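Local coordinates for protein GrgF (Penicillium sp. sh18, PDB 6LZH) that acts as a polyketide transferase with an alpha/beta hydrolase fold, probably joining two polyketide chains by Claisen condensation in the biosynthesis of gregatin A, at residues H90-V95 and A125-R130. Residues are numbered along the deposited sequence; the frame is centred on the assembly and turned at random.
Sequences HLHDAV and AAFDKR
The guanidinium group of R130 reaches across to the helix of H92, where its NH2 donates to the main-chain O of H92 over 3.0 Å. The bond is bent, 146° at the hydrogen, and the carbonyl also accepts from T96 OG1, while T96 in turn receives R130 NH1. On its own side R130 grips D128 side-on: NE donates almost straight to OD1, 2.8 Å away and near the carboxylate plane on the syn side, and NH2 meets OD2 from above that plane. The backbone N of R130 is a second donor to D128 OD1, closing an Asx turn. An alanine at R130, lacking the guanidinium, would probably leave the D128 carboxylate without its countercharge and the H92 carbonyl without its link to this turn.

A water lies in the plane of the H92 ring, 2.8 Å from ND1, and donates to D128 OD2, bridging the two side chains. The imidazole stands nearly perpendicular to the carboxylate (89°). Its ND1 is 3.5 Å from D128 CB. NE2 lies 3.9 Å from F127 CB and hydrogen-bonds to Y213 OH of the second subunit.

V95 packs on the same guanidinium: its CG1, anti to the backbone N (chi1 162°), is carried over the middle of one face, 3.6 Å from R130 CZ.

Away from the catalytic residues, the contact ties helix 84-99 to the C-terminal part of helix 116-127, which in this alpha/beta hydrolase fold follows the probable nucleophile elbow at C115. M158 of the second subunit packs against H92 and D128, placing the junction at the dimer interface. Next to it L91 packs on V120 and A124 of helix 116-127, and V95 on I36 of strand 32-38 in the central sheet.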
loop_
_atom_site.group_PDB
_atom_site.type_symbol
_atom_site.label_atom_id
_atom_site.label_comp_id
_atom_site.label_asym_id
_atom_site.label_seq_id
_atom_site.Cartn_x
_atom_site.Cartn_y
_atom_site.Cartn_z
ATOM N N HIS A 90 -0.361 2.864 11.825
ATOM C CA HIS A 90 -0.949 3.314 13.077
ATOM C C HIS A 90 -0.297 2.631 14.271
ATOM O O HIS A 90 -0.230 3.216 15.352
ATOM C CB HIS A 90 -2.454 3.078 13.040
ATOM C CG HIS A 90 -3.182 4.041 12.158
ATOM N ND1 HIS A 90 -4.519 3.907 11.847
ATOM C CD2 HIS A 90 -2.756 5.161 11.521
ATOM C CE1 HIS A 90 -4.885 4.902 11.057
ATOM N NE2 HIS A 90 -3.834 5.677 10.846
ATOM N N LEU A 91 0.213 1.407 14.088
ATOM C CA LEU A 91 0.957 0.754 15.166
ATOM C C LEU A 91 2.270 1.473 15.457
ATOM O O LEU A 91 2.722 1.491 16.610
ATOM C CB LEU A 91 1.229 -0.705 14.820
ATOM C CG LEU A 91 0.061 -1.663 15.023
ATOM C CD1 LEU A 91 0.462 -3.053 14.539
ATOM C CD2 LEU A 91 -0.358 -1.716 16.504
ATOM N N HIS A 92 2.893 2.080 14.441
ATOM C CA HIS A 92 4.034 2.960 14.716
ATOM C C HIS A 92 3.605 4.161 15.564
ATOM O O HIS A 92 4.340 4.606 16.454
ATOM C CB HIS A 92 4.669 3.466 13.421
ATOM C CG HIS A 92 4.944 2.405 12.399
ATOM N ND1 HIS A 92 5.270 1.107 12.733
ATOM C CD2 HIS A 92 4.935 2.455 11.042
ATOM C CE1 HIS A 92 5.462 0.405 11.627
ATOM N NE2 HIS A 92 5.272 1.201 10.588
ATOM N N ASP A 93 2.426 4.710 15.290
ATOM C CA ASP A 93 1.944 5.829 16.095
ATOM C C ASP A 93 1.599 5.365 17.505
ATOM O O ASP A 93 1.810 6.099 18.482
ATOM C CB ASP A 93 0.728 6.481 15.418
ATOM C CG ASP A 93 1.079 7.105 14.077
ATOM O OD1 ASP A 93 2.280 7.396 13.874
ATOM O OD2 ASP A 93 0.159 7.291 13.224
ATOM N N ALA A 94 1.098 4.140 17.630
ATOM C CA ALA A 94 0.829 3.588 18.955
ATOM C C ALA A 94 2.120 3.410 19.750
ATOM O O ALA A 94 2.170 3.740 20.941
ATOM C CB ALA A 94 0.081 2.259 18.816
ATOM N N VAL A 95 3.181 2.907 19.104
ATOM C CA VAL A 95 4.470 2.761 19.783
ATOM C C VAL A 95 4.971 4.128 20.259
ATOM O O VAL A 95 5.419 4.279 21.402
ATOM C CB VAL A 95 5.488 2.072 18.851
ATOM C CG1 VAL A 95 6.935 2.299 19.335
ATOM C CG2 VAL A 95 5.182 0.579 18.693
ATOM N N ALA A 125 6.340 -4.750 12.559
ATOM C CA ALA A 125 7.661 -5.174 13.022
ATOM C C ALA A 125 8.683 -5.140 11.892
ATOM O O ALA A 125 9.886 -5.000 12.144
ATOM C CB ALA A 125 7.589 -6.586 13.604
ATOM N N ALA A 126 8.225 -5.285 10.652
ATOM C CA ALA A 126 9.144 -5.214 9.516
ATOM C C ALA A 126 9.768 -3.832 9.395
ATOM O O ALA A 126 10.893 -3.695 8.907
ATOM C CB ALA A 126 8.398 -5.570 8.223
ATOM N N PHE A 127 9.047 -2.793 9.813
ATOM C CA PHE A 127 9.456 -1.424 9.537
ATOM C C PHE A 127 9.974 -0.676 10.757
ATOM O O PHE A 127 10.747 0.282 10.592
ATOM C CB PHE A 127 8.275 -0.634 8.941
ATOM C CG PHE A 127 7.706 -1.240 7.689
ATOM C CD1 PHE A 127 8.547 -1.707 6.686
ATOM C CD2 PHE A 127 6.330 -1.337 7.508
ATOM C CE1 PHE A 127 8.028 -2.276 5.517
ATOM C CE2 PHE A 127 5.808 -1.885 6.340
ATOM C CZ PHE A 127 6.672 -2.363 5.345
ATOM N N ASP A 128 9.595 -1.088 11.965
ATOM C CA ASP A 128 9.797 -0.262 13.156
ATOM C C ASP A 128 10.748 -0.957 14.124
ATOM O O ASP A 128 10.329 -1.787 14.937
ATOM C CB ASP A 128 8.452 0.039 13.818
ATOM C CG ASP A 128 8.575 1.024 14.965
ATOM O OD1 ASP A 128 9.699 1.533 15.198
ATOM O OD2 ASP A 128 7.543 1.283 15.631
ATOM N N LYS A 129 12.026 -0.584 14.079
ATOM C CA LYS A 129 13.015 -1.207 14.957
ATOM C C LYS A 129 12.943 -0.714 16.401
ATOM O O LYS A 129 13.752 -1.158 17.224
ATOM C CB LYS A 129 14.427 -0.984 14.389
ATOM C CG LYS A 129 14.627 -1.667 13.059
ATOM C CD LYS A 129 14.400 -3.164 13.187
ATOM C CE LYS A 129 14.033 -3.766 11.842
ATOM N NZ LYS A 129 12.728 -4.474 11.854
ATOM N N ARG A 130 12.015 0.197 16.732
ATOM C CA ARG A 130 11.724 0.477 18.132
ATOM C C ARG A 130 10.967 -0.664 18.797
ATOM O O ARG A 130 10.886 -0.699 20.026
ATOM C CB ARG A 130 10.916 1.774 18.266
ATOM C CG ARG A 130 11.602 2.997 17.611
ATOM C CD ARG A 130 10.642 4.177 17.546
ATOM N NE ARG A 130 9.429 3.817 16.813
ATOM C CZ ARG A 130 8.305 4.529 16.831
ATOM N NH1 ARG A 130 8.239 5.663 17.534
ATOM N NH2 ARG A 130 7.251 4.105 16.138
HETATM O O HOH W 1 5.223 -0.148 15.225
#